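Local coordinates for SGNH hydrolase-type esterase domain-containing protein (Slackia heliotrinireducens DSM 20476, PDB 4S1P) that is a putative SGNH hydrolase of the GDSL-like lipase/acylhydrolase family, probably cleaving ester bonds in a substrate that is not yet known, at residues V102-T106 against F134-A138; W107-A111 against H123-S127; A146-F152 against L175-L180. One frame throughout, in Å; residues are numbered along the deposited sequence. Where two conformers were deposited one is given.

Interaction 1: residues V102-T106 against F134-A138; sequences VIYGT and FAQAA
Phe134 lays the face of its ring over the backbone of Gly105: Gly105 CA sits 3.8 Å from the centroid of the Phe134 ring, 9° off the ring normal, a CH-pi contact. With no side chain on Gly105, the ring settles directly on the main chain; an ideal CB there would lie 3.6 Å from Phe134 CD2. Phe134 uses the m rotamer (chi1 -63°, chi2 -48°), and its CE2 comes within 3.4 Å of Thr106 O. Thr106, just past the end of the strand, has its OG1 3.9 Å from Phe134 CZ. Residues 102-105 are extended and 134-138 helical, with Ala138 N hydrogen-bonded to Phe134 O at 2.9 Å. The two axes run almost exactly antiparallel, 177° between directions, and approach to 9.7 Å. This is the helix-on-sheet layer of the three-layer alpha/beta/alpha SGNH fold: helix 123-141 runs back across strand 100-105 as the return leg of a beta-alpha-beta crossover to the parallel neighbour, strand 144-147. In register, Gly105 CA is 6.4 Å from Phe134 CA, and Ile103 CA is 7.1 Å from Ala138 CA. Ile103, in the mt rotamer (chi1 -68°, chi2 161°), points toward the helix. Its CG2 meets Phe134 CD1 at 3.8 Å, while its CD1 reaches Ala137 CB at 3.9 Å and Ala138 CB at 4.0 Å. Tyr83 of helix 80-96 also packs against Ile103 and Ala137. Tyr104 points away from the helix, and its OH hydrogen-bonds to Leu13 O.

Interaction 2: residues W107-A111 against H123-S127; sequences WPYRA and HDDMS
Aromatic contacts carry much of this pairing between segment 107-111 and the first turn of helix 123-141. The segment is extended and polyproline-II-like, with phi/psi -64/156 at Pro108, -68/156 at Tyr109 and -62/132 at Arg110. Met126, a selenomethionine with all three chi angles trans, stretches out to Tyr109. Its CE stands 3.7 Å from the centroid of the Tyr109 ring, 13° off the normal, and its SE 4.1 Å from the same centroid, so a CH-pi and a Met-aromatic contact share one face. Tyr109 is in the m rotamer (chi1 -63°). Ala111 CB lies over the His123 ring, 4.0 Å from its centroid and 26° off the normal; His123 has chi1 -177° and chi2 -97°. In the SGNH fold this is where the chain leaves the C-terminal end of strand 100-105, an inner strand of the parallel sheet, the end at which the active site forms. The Tyr109 side chain lies about 4 Å from a bound unknown ligand, and its OH hydrogen-bonds to Ser73 OG. Apolar packing brings Pro108 CB to 4.2 Å from Met126 CG. The proline ring also makes van der Waals contact with polar atoms, Pro108 CG being 3.9 Å from His123 NE2 and 3.4 Å from Ser127 OG. Pro108 CA is 5.1 Å from Ser127 CA, and Ala111 CA 5.4 Å from His123 CA. Tyr109 O meets the His123 ring edge, 2.9 Å from CD2; Tyr109 N faces Met126 SE at 3.5 Å and finds no polar partner. Within the helix, Ser127 OG (m rotamer) donates to His123 O (2.8 Å), as does Ser127 N (2.9 Å).

Interaction 3: residues A146-F152 against L175-L180; sequences ADVAAPF and LAALVL
Purely apolar packing joins the edge of the sheet to the C-terminal helix here: the end of strand 144-147 and the start of helix 149-154 lie against helix 170-184. In the CA register, Ala146 CA is 5.4 Å from Leu180 CA and Val148 CA 5.8 Å from Ala176 CA, and the contact buries 354 Å². Val179, chi1 174° (t), sits centrally: its CG1 is 4.0 Å from Ala146 CB and 3.9 Å from Val148 CG2, and its CG2 is 3.8 Å from Pro151 CG. Beside it, Leu180 CD2 closes on Ala146 CB at 3.5 Å, the side chain using chi1 -75° and chi2 155°. Val148, also in t, places CG1 4.1 Å from Ala176 CB. In the three-layer alpha/beta/alpha sandwich of SGNH hydrolases, helix 170-184 packs on the sheet face opposite helix 123-141. It shares that layer with helix 19-27, whose Met19 and Leu26 pack on Ala177, with Leu26 also on Leu178 and Met19 on Leu180. The strand turns into the helix through Asp147 (phi/psi -88/90), the centre of an inverse gamma turn. Its CA-to-CB bond points away from helix 170-184, and its side chain caps the new helix, OD1 accepting from Ala150 N at 3.1 Å with an N-H...O angle of 151°. One turn on, Phe152 N donates a hydrogen bond to Val148 O at 3.2 Å. Leu175, in the tp rotamer, brings CD2 against both Pro151 and Phe152, 3.8 Å from Pro151 CB and 3.7 Å from Phe152 CD1. The ring of Phe152, at an off-well chi1 of -100°, also stacks with Trp107.

Overall arrangement
Interactions 1 and 2 share helix 123-141, and interaction 2 is nested inside the loop that interaction 1 closes; their centres are about 16 Å apart. Interaction 3 follows in series, on the other face of the sheet, and meets interaction 1 through strand pairing: Gly105 N to Ala146 O and Ile103 O to Ala146 N, each 2.8 Å, are probable hydrogen bonds. Trp107 links interactions 2 and 3, its CD2 3.7 Å from Phe152 CE2 and its CZ3 3.8 Å from Val148 CG1. That indole lies near, without touching, a possible Ser12-His167-Asp164 triad. The unknown ligand is about 4 Å from the Tyr109 side chain, about 8 Å from the Thr106 side chain and about 12 Å from that of Phe152.

Interaction 1: residues V102-T106 against F134-A138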
ATOM      1  N   VAL A 102      -2.414   6.773   5.399  1.00 12.31           N
ATOM      2  CA  VAL A 102      -2.845   5.392   5.603  1.00 12.48           C
ATOM      3  C   VAL A 102      -1.811   4.478   4.968  1.00 12.48           C
ATOM      4  O   VAL A 102      -1.483   4.667   3.801  1.00 12.07           O
ATOM      5  CB  VAL A 102      -4.234   5.135   4.960  1.00 13.05           C
ATOM      6  CG1 VAL A 102      -4.655   3.686   5.076  1.00 15.27           C
ATOM      7  CG2 VAL A 102      -5.286   6.043   5.588  1.00 13.92           C
ATOM      8  N   ILE A 103      -1.318   3.498   5.722  1.00 12.02           N
ATOM      9  CA  ILE A 103      -0.436   2.513   5.166  1.00 11.50           C
ATOM     10  C   ILE A 103      -1.278   1.352   4.627  1.00 12.07           C
ATOM     11  O   ILE A 103      -2.057   0.751   5.372  1.00 12.17           O
ATOM     12  CB  ILE A 103       0.555   1.986   6.219  1.00 11.91           C
ATOM     13  CG1 ILE A 103       1.543   3.093   6.609  1.00 12.61           C
ATOM     14  CG2 ILE A 103       1.266   0.722   5.735  1.00 13.52           C
ATOM     15  CD1 ILE A 103       2.225   2.819   7.920  1.00 16.98           C
ATOM     16  N   TYR A 104      -1.106   1.025   3.346  1.00 11.86           N
ATOM     17  CA  TYR A 104      -1.703  -0.188   2.758  1.00 12.62           C
ATOM     18  C   TYR A 104      -0.676  -1.284   3.086  1.00 12.79           C
ATOM     19  O   TYR A 104       0.341  -1.444   2.391  1.00 13.05           O
ATOM     20  CB  TYR A 104      -1.937   0.038   1.283  1.00 12.49           C
ATOM     21  CG  TYR A 104      -2.398  -1.157   0.431  1.00 12.55           C
ATOM     22  CD1 TYR A 104      -2.649  -2.430   0.953  1.00 13.43           C
ATOM     23  CD2 TYR A 104      -2.582  -0.978  -0.914  1.00 13.08           C
ATOM     24  CE1 TYR A 104      -3.003  -3.500   0.109  1.00 12.28           C
ATOM     25  CE2 TYR A 104      -2.923  -2.010  -1.756  1.00 13.22           C
ATOM     26  CZ  TYR A 104      -3.153  -3.272  -1.248  1.00 12.73           C
ATOM     27  OH  TYR A 104      -3.464  -4.312  -2.088  1.00 14.40           O
ATOM     28  N   GLY A 105      -0.904  -1.978   4.203  1.00 11.92           N
ATOM     29  CA  GLY A 105       0.015  -3.030   4.626  1.00 12.99           C
ATOM     30  C   GLY A 105      -0.253  -4.236   3.730  1.00 15.47           C
ATOM     31  O   GLY A 105      -1.370  -4.720   3.644  1.00 21.22           O
ATOM     32  N   THR A 106       0.753  -4.713   3.050  1.00 11.52           N
ATOM     33  CA  THR A 106       0.621  -5.874   2.201  1.00 12.40           C
ATOM     34  C   THR A 106       1.205  -7.129   2.899  1.00 13.15           C
ATOM     35  O   THR A 106       1.566  -7.136   4.073  1.00 14.62           O
ATOM     36  CB  THR A 106       1.277  -5.611   0.830  1.00 13.39           C
ATOM     37  OG1 THR A 106       2.707  -5.464   0.979  1.00 13.92           O
ATOM     38  CG2 THR A 106       0.704  -4.346   0.143  1.00 13.60           C
ATOM     39  N   PHE A 134       5.720  -2.461   8.930  1.00 12.13           N
ATOM     40  CA  PHE A 134       4.482  -1.712   8.944  1.00 12.32           C
ATOM     41  C   PHE A 134       4.127  -1.197  10.330  1.00 12.43           C
ATOM     42  O   PHE A 134       3.646  -0.071  10.470  1.00 14.10           O
ATOM     43  CB  PHE A 134       3.334  -2.572   8.398  1.00 12.48           C
ATOM     44  CG  PHE A 134       3.526  -2.968   6.934  1.00 10.70           C
ATOM     45  CD1 PHE A 134       3.883  -2.019   5.976  1.00 12.03           C
ATOM     46  CD2 PHE A 134       3.327  -4.270   6.524  1.00 11.65           C
ATOM     47  CE1 PHE A 134       4.056  -2.364   4.663  1.00 11.99           C
ATOM     48  CE2 PHE A 134       3.484  -4.615   5.178  1.00 12.44           C
ATOM     49  CZ  PHE A 134       3.855  -3.663   4.270  1.00 14.40           C
ATOM     50  N   ALA A 135       4.375  -2.012  11.347  1.00 13.31           N
ATOM     51  CA  ALA A 135       4.049  -1.590  12.705  1.00 14.20           C
ATOM     52  C   ALA A 135       4.886  -0.381  13.114  1.00 13.59           C
ATOM     53  O   ALA A 135       4.374   0.594  13.710  1.00 16.35           O
ATOM     54  CB  ALA A 135       4.273  -2.746  13.660  1.00 15.11           C
ATOM     55  N   GLN A 136       6.181  -0.425  12.798  1.00 12.99           N
ATOM     56  CA  GLN A 136       7.062   0.663  13.154  1.00 15.60           C
ATOM     57  C   GLN A 136       6.715   1.933  12.363  1.00 14.23           C
ATOM     58  O   GLN A 136       6.708   3.036  12.905  1.00 16.15           O
ATOM     59  CB  GLN A 136       8.521   0.289  12.941  1.00 19.07           C
ATOM     60  CG  GLN A 136       9.459   1.283  13.626  1.00 26.54           C
ATOM     61  CD  GLN A 136       9.276   1.313  15.153  1.00 32.44           C
ATOM     62  OE1 GLN A 136       9.377   0.279  15.817  1.00 36.03           O
ATOM     63  NE2 GLN A 136       8.999   2.494  15.707  1.00 37.03           N
ATOM     64  N   ALA A 137       6.355   1.779  11.085  1.00 13.77           N
ATOM     65  CA  ALA A 137       6.053   2.948  10.266  1.00 13.84           C
ATOM     66  C   ALA A 137       4.739   3.596  10.705  1.00 12.89           C
ATOM     67  O   ALA A 137       4.649   4.839  10.756  1.00 15.42           O
ATOM     68  CB  ALA A 137       6.037   2.551   8.795  1.00 15.46           C
ATOM     69  N   ALA A 138       3.783   2.770  11.125  1.00 13.16           N
ATOM     70  CA  ALA A 138       2.504   3.290  11.603  1.00 15.04           C
ATOM     71  C   ALA A 138       2.760   4.087  12.874  1.00 17.17           C
ATOM     72  O   ALA A 138       2.239   5.196  13.025  1.00 19.91           O
ATOM     73  CB  ALA A 138       1.486   2.177  11.845  1.00 15.91           C
TER

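Interaction 2: residues W107-A111 against H123-S127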
ATOM      1  N   TRP A 107       1.249  -8.199   2.128  1.00 13.47           N
ATOM      2  CA  TRP A 107       1.395  -9.549   2.636  1.00 13.36           C
ATOM      3  C   TRP A 107       2.772 -10.114   2.271  1.00 15.10           C
ATOM      4  O   TRP A 107       3.362  -9.730   1.256  1.00 14.86           O
ATOM      5  CB  TRP A 107       0.270 -10.432   2.034  1.00 14.10           C
ATOM      6  CG  TRP A 107       0.117 -10.194   0.589  1.00 15.05           C
ATOM      7  CD1 TRP A 107       0.837 -10.762  -0.412  1.00 15.65           C
ATOM      8  CD2 TRP A 107      -0.777  -9.269  -0.032  1.00 13.34           C
ATOM      9  NE1 TRP A 107       0.464 -10.243  -1.620  1.00 17.08           N
ATOM     10  CE2 TRP A 107      -0.525  -9.314  -1.412  1.00 14.07           C
ATOM     11  CE3 TRP A 107      -1.744  -8.360   0.451  1.00 13.89           C
ATOM     12  CZ2 TRP A 107      -1.210  -8.517  -2.316  1.00 16.72           C
ATOM     13  CZ3 TRP A 107      -2.407  -7.571  -0.454  1.00 15.43           C
ATOM     14  CH2 TRP A 107      -2.140  -7.645  -1.813  1.00 16.11           C
ATOM     15  N   PRO A 108       3.263 -11.078   3.065  1.00 14.11           N
ATOM     16  CA  PRO A 108       4.414 -11.850   2.586  1.00 13.30           C
ATOM     17  C   PRO A 108       3.988 -12.625   1.340  1.00 14.42           C
ATOM     18  O   PRO A 108       2.835 -12.903   1.150  1.00 15.21           O
ATOM     19  CB  PRO A 108       4.700 -12.832   3.744  1.00 15.29           C
ATOM     20  CG  PRO A 108       3.386 -12.991   4.413  1.00 15.40           C
ATOM     21  CD  PRO A 108       2.693 -11.655   4.297  1.00 16.18           C
ATOM     22  N   TYR A 109       4.949 -12.969   0.514  1.00 14.35           N
ATOM     23  CA  TYR A 109       4.677 -13.795  -0.639  1.00 14.11           C
ATOM     24  C   TYR A 109       4.281 -15.211  -0.194  1.00 13.71           C
ATOM     25  O   TYR A 109       4.610 -15.659   0.889  1.00 15.30           O
ATOM     26  CB  TYR A 109       5.921 -13.880  -1.488  1.00 14.55           C
ATOM     27  CG  TYR A 109       6.423 -12.623  -2.085  1.00 14.05           C
ATOM     28  CD1 TYR A 109       5.654 -11.463  -2.095  1.00 16.11           C
ATOM     29  CD2 TYR A 109       7.679 -12.594  -2.708  1.00 16.17           C
ATOM     30  CE1 TYR A 109       6.141 -10.304  -2.685  1.00 15.44           C
ATOM     31  CE2 TYR A 109       8.148 -11.442  -3.323  1.00 17.08           C
ATOM     32  CZ  TYR A 109       7.375 -10.303  -3.308  1.00 15.80           C
ATOM     33  OH  TYR A 109       7.873  -9.172  -3.951  1.00 17.80           O
ATOM     34  N   ARG A 110       3.555 -15.904  -1.055  1.00 14.55           N
ATOM     35  CA  ARG A 110       3.130 -17.252  -0.736  0.60 15.46           C
ATOM     36  C   ARG A 110       4.317 -18.190  -0.534  1.00 14.60           C
ATOM     37  O   ARG A 110       5.265 -18.186  -1.304  1.00 15.34           O
ATOM     38  CB  ARG A 110       2.195 -17.769  -1.815  0.60 16.95           C
ATOM     39  CG  ARG A 110       1.716 -19.160  -1.504  0.60 18.78           C
ATOM     40  CD  ARG A 110       0.578 -19.590  -2.377  0.60 23.15           C
ATOM     41  NE  ARG A 110       0.013 -20.859  -1.930  0.60 24.62           N
ATOM     42  CZ  ARG A 110      -1.105 -21.370  -2.431  0.60 28.30           C
ATOM     43  NH1 ARG A 110      -1.723 -20.742  -3.411  0.60 25.40           N
ATOM     44  NH2 ARG A 110      -1.584 -22.521  -1.977  0.60 30.37           N
ATOM     45  N   ALA A 111       4.280 -18.964   0.554  1.00 15.66           N
ATOM     46  CA  ALA A 111       5.383 -19.868   0.841  1.00 15.85           C
ATOM     47  C   ALA A 111       5.623 -20.800  -0.353  1.00 14.95           C
ATOM     48  O   ALA A 111       4.687 -21.354  -0.952  1.00 17.01           O
ATOM     49  CB  ALA A 111       5.115 -20.661   2.089  1.00 16.48           C
ATOM     50  N   HIS A 123       9.879 -17.795   4.270  1.00 14.58           N
ATOM     51  CA  HIS A 123       8.545 -17.260   4.410  1.00 15.55           C
ATOM     52  C   HIS A 123       8.351 -16.627   5.805  1.00 14.11           C
ATOM     53  O   HIS A 123       7.784 -15.547   5.945  1.00 15.22           O
ATOM     54  CB  HIS A 123       7.493 -18.330   4.147  1.00 14.83           C
ATOM     55  CG  HIS A 123       6.114 -17.796   4.202  1.00 16.24           C
ATOM     56  ND1 HIS A 123       5.304 -17.876   5.312  1.00 20.88           N
ATOM     57  CD2 HIS A 123       5.433 -17.083   3.283  1.00 16.92           C
ATOM     58  CE1 HIS A 123       4.169 -17.240   5.060  1.00 20.40           C
ATOM     59  NE2 HIS A 123       4.216 -16.795   3.819  1.00 19.74           N
ATOM     60  N   ASP A 124       8.840 -17.299   6.844  1.00 15.24           N
ATOM     61  CA  ASP A 124       8.753 -16.734   8.208  0.70 15.91           C
ATOM     62  C   ASP A 124       9.520 -15.415   8.314  1.00 15.05           C
ATOM     63  O   ASP A 124       9.036 -14.451   8.921  1.00 16.00           O
ATOM     64  CB  ASP A 124       9.264 -17.704   9.273  0.70 18.85           C
ATOM     65  CG  ASP A 124       8.236 -18.727   9.710  0.70 24.05           C
ATOM     66  OD1 ASP A 124       7.031 -18.604   9.423  0.70 28.32           O
ATOM     67  OD2 ASP A 124       8.675 -19.680  10.377  0.70 32.03           O
ATOM     68  N   ASP A 125      10.716 -15.359   7.715  1.00 14.58           N
ATOM     69  CA  ASP A 125      11.548 -14.148   7.809  1.00 15.70           C
ATOM     70  C   ASP A 125      10.836 -12.998   7.099  1.00 14.37           C
ATOM     71  O   ASP A 125      10.710 -11.893   7.639  1.00 14.75           O
ATOM     72  CB  ASP A 125      12.918 -14.426   7.180  1.00 17.18           C
ATOM     73  CG  ASP A 125      13.940 -13.298   7.326  1.00 22.44           C
ATOM     74  OD1 ASP A 125      13.853 -12.493   8.246  1.00 24.38           O
ATOM     75  OD2 ASP A 125      14.937 -13.289   6.550  1.00 26.08           O
HETATM   76  N   MSE A 126      10.295 -13.263   5.914  1.00 12.89           N
HETATM   77  CA  MSE A 126       9.594 -12.197   5.196  1.00 12.41           C
HETATM   78  C   MSE A 126       8.366 -11.737   5.987  1.00 12.88           C
HETATM   79  O   MSE A 126       8.071 -10.544   6.074  1.00 13.28           O
HETATM   80  CB  MSE A 126       9.184 -12.625   3.788  1.00 12.40           C
HETATM   81  CG  MSE A 126       8.571 -11.446   3.037  1.00 14.15           C
HETATM   82 SE   MSE A 126       8.253 -11.866   1.163  0.65 14.41          SE
HETATM   83  CE  MSE A 126       7.717 -10.067   0.632  1.00 20.18           C
ATOM     84  N   SER A 127       7.619 -12.696   6.522  1.00 12.68           N
ATOM     85  CA  SER A 127       6.404 -12.429   7.300  1.00 13.75           C
ATOM     86  C   SER A 127       6.709 -11.462   8.445  1.00 12.82           C
ATOM     87  O   SER A 127       5.985 -10.489   8.665  1.00 14.09           O
ATOM     88  CB  SER A 127       5.811 -13.750   7.832  1.00 14.29           C
ATOM     89  OG  SER A 127       5.255 -14.588   6.775  1.00 17.58           O
TER

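Interaction 3: residues A146-F152 against L175-L180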
ATOM      1  N   ALA A 146      -3.773  -0.207   7.435  1.00 12.46           N
ATOM      2  CA  ALA A 146      -4.698  -1.184   6.858  1.00 14.04           C
ATOM      3  C   ALA A 146      -3.911  -2.487   6.713  1.00 13.46           C
ATOM      4  O   ALA A 146      -3.116  -2.609   5.781  1.00 13.01           O
ATOM      5  CB  ALA A 146      -5.213  -0.667   5.528  1.00 15.71           C
ATOM      6  N   ASP A 147      -4.076  -3.400   7.685  1.00 13.71           N
ATOM      7  CA  ASP A 147      -3.261  -4.591   7.784  1.00 13.71           C
ATOM      8  C   ASP A 147      -3.891  -5.678   6.951  1.00 15.13           C
ATOM      9  O   ASP A 147      -4.697  -6.450   7.439  1.00 17.54           O
ATOM     10  CB  ASP A 147      -3.136  -4.978   9.251  1.00 14.65           C
ATOM     11  CG  ASP A 147      -2.221  -6.166   9.506  1.00 17.85           C
ATOM     12  OD1 ASP A 147      -1.810  -6.826   8.533  1.00 21.54           O
ATOM     13  OD2 ASP A 147      -1.918  -6.460  10.688  1.00 18.72           O
ATOM     14  N   VAL A 148      -3.501  -5.762   5.684  1.00 12.80           N
ATOM     15  CA  VAL A 148      -4.075  -6.782   4.824  1.00 14.97           C
ATOM     16  C   VAL A 148      -3.387  -8.139   5.049  1.00 15.24           C
ATOM     17  O   VAL A 148      -3.961  -9.191   4.768  1.00 15.46           O
ATOM     18  CB  VAL A 148      -4.098  -6.332   3.347  1.00 14.58           C
ATOM     19  CG1 VAL A 148      -4.853  -7.348   2.488  1.00 15.08           C
ATOM     20  CG2 VAL A 148      -4.746  -4.946   3.210  1.00 15.42           C
ATOM     21  N   ALA A 149      -2.160  -8.142   5.556  1.00 13.78           N
ATOM     22  CA  ALA A 149      -1.485  -9.400   5.826  1.00 13.99           C
ATOM     23  C   ALA A 149      -2.264 -10.262   6.798  1.00 14.28           C
ATOM     24  O   ALA A 149      -2.270 -11.490   6.665  1.00 14.68           O
ATOM     25  CB  ALA A 149      -0.089  -9.167   6.351  1.00 14.46           C
ATOM     26  N   ALA A 150      -2.848  -9.662   7.818  1.00 14.53           N
ATOM     27  CA  ALA A 150      -3.550 -10.457   8.844  1.00 15.50           C
ATOM     28  C   ALA A 150      -4.661 -11.345   8.237  1.00 15.26           C
ATOM     29  O   ALA A 150      -4.616 -12.571   8.424  1.00 17.09           O
ATOM     30  CB  ALA A 150      -4.072  -9.559   9.967  1.00 16.74           C
ATOM     31  N   PRO A 151      -5.600 -10.756   7.475  1.00 15.42           N
ATOM     32  CA  PRO A 151      -6.611 -11.643   6.896  1.00 16.51           C
ATOM     33  C   PRO A 151      -6.089 -12.538   5.788  1.00 17.85           C
ATOM     34  O   PRO A 151      -6.661 -13.604   5.540  1.00 19.04           O
ATOM     35  CB  PRO A 151      -7.694 -10.688   6.418  1.00 19.50           C
ATOM     36  CG  PRO A 151      -7.011  -9.334   6.263  1.00 19.61           C
ATOM     37  CD  PRO A 151      -5.981  -9.327   7.376  1.00 17.95           C
ATOM     38  N   PHE A 152      -5.000 -12.156   5.128  1.00 16.04           N
ATOM     39  CA  PHE A 152      -4.338 -13.102   4.219  1.00 17.46           C
ATOM     40  C   PHE A 152      -3.893 -14.354   4.968  1.00 18.98           C
ATOM     41  O   PHE A 152      -4.074 -15.444   4.478  1.00 25.88           O
ATOM     42  CB  PHE A 152      -3.113 -12.481   3.490  1.00 17.16           C
ATOM     43  CG  PHE A 152      -3.407 -12.053   2.088  1.00 17.48           C
ATOM     44  CD1 PHE A 152      -4.370 -11.088   1.817  1.00 17.95           C
ATOM     45  CD2 PHE A 152      -2.716 -12.629   1.015  1.00 16.92           C
ATOM     46  CE1 PHE A 152      -4.627 -10.691   0.525  1.00 17.24           C
ATOM     47  CE2 PHE A 152      -2.973 -12.211  -0.288  1.00 17.83           C
ATOM     48  CZ  PHE A 152      -3.914 -11.255  -0.518  1.00 17.09           C
ATOM     49  N   LEU A 175     -10.497  -8.303  -0.653  1.00 15.93           N
ATOM     50  CA  LEU A 175     -10.147  -8.290   0.716  1.00 15.58           C
ATOM     51  C   LEU A 175      -9.346  -7.020   1.063  1.00 15.05           C
ATOM     52  O   LEU A 175      -9.626  -6.339   2.051  1.00 15.82           O
ATOM     53  CB  LEU A 175      -9.319  -9.518   1.031  1.00 18.33           C
ATOM     54  CG  LEU A 175      -8.841  -9.608   2.467  1.00 17.60           C
ATOM     55  CD1 LEU A 175     -10.001  -9.571   3.466  1.00 20.93           C
ATOM     56  CD2 LEU A 175      -8.024 -10.874   2.630  1.00 22.00           C
ATOM     57  N   ALA A 176      -8.391  -6.671   0.226  1.00 14.66           N
ATOM     58  CA  ALA A 176      -7.651  -5.415   0.471  1.00 13.93           C
ATOM     59  C   ALA A 176      -8.572  -4.201   0.489  1.00 14.12           C
ATOM     60  O   ALA A 176      -8.437  -3.351   1.340  1.00 14.24           O
ATOM     61  CB  ALA A 176      -6.605  -5.248  -0.578  1.00 14.18           C
ATOM     62  N   ALA A 177      -9.497  -4.133  -0.460  1.00 13.87           N
ATOM     63  CA  ALA A 177     -10.460  -3.035  -0.491  1.00 14.23           C
ATOM     64  C   ALA A 177     -11.288  -2.986   0.781  1.00 13.79           C
ATOM     65  O   ALA A 177     -11.539  -1.915   1.311  1.00 15.25           O
ATOM     66  CB  ALA A 177     -11.364  -3.133  -1.704  1.00 15.02           C
ATOM     67  N   LEU A 178     -11.739  -4.144   1.253  1.00 14.21           N
ATOM     68  CA  LEU A 178     -12.561  -4.186   2.474  1.00 16.04           C
ATOM     69  C   LEU A 178     -11.767  -3.745   3.702  1.00 14.90           C
ATOM     70  O   LEU A 178     -12.261  -2.992   4.553  1.00 17.91           O
ATOM     71  CB  LEU A 178     -13.150  -5.584   2.695  1.00 18.21           C
ATOM     72  CG  LEU A 178     -14.222  -6.016   1.707  1.00 20.68           C
ATOM     73  CD1 LEU A 178     -14.419  -7.509   1.873  1.00 22.34           C
ATOM     74  CD2 LEU A 178     -15.514  -5.232   1.882  1.00 22.98           C
ATOM     75  N   VAL A 179     -10.504  -4.163   3.775  1.00 14.52           N
ATOM     76  CA  VAL A 179      -9.662  -3.746   4.877  1.00 14.19           C
ATOM     77  C   VAL A 179      -9.397  -2.223   4.848  1.00 15.08           C
ATOM     78  O   VAL A 179      -9.456  -1.525   5.851  1.00 15.13           O
ATOM     79  CB  VAL A 179      -8.335  -4.549   4.860  1.00 15.65           C
ATOM     80  CG1 VAL A 179      -7.375  -4.036   5.908  1.00 15.80           C
ATOM     81  CG2 VAL A 179      -8.584  -6.049   5.103  1.00 16.26           C
ATOM     82  N   LEU A 180      -9.064  -1.722   3.668  1.00 13.07           N
ATOM     83  CA  LEU A 180      -8.837  -0.296   3.498  1.00 13.57           C
ATOM     84  C   LEU A 180     -10.106   0.498   3.830  1.00 14.87           C
ATOM     85  O   LEU A 180     -10.033   1.516   4.508  1.00 15.89           O
ATOM     86  CB  LEU A 180      -8.335   0.035   2.084  1.00 13.59           C
ATOM     87  CG  LEU A 180      -6.886  -0.333   1.815  1.00 13.81           C
ATOM     88  CD1 LEU A 180      -6.642  -0.549   0.323  1.00 14.96           C
ATOM     89  CD2 LEU A 180      -5.947   0.714   2.380  1.00 14.92           C
TER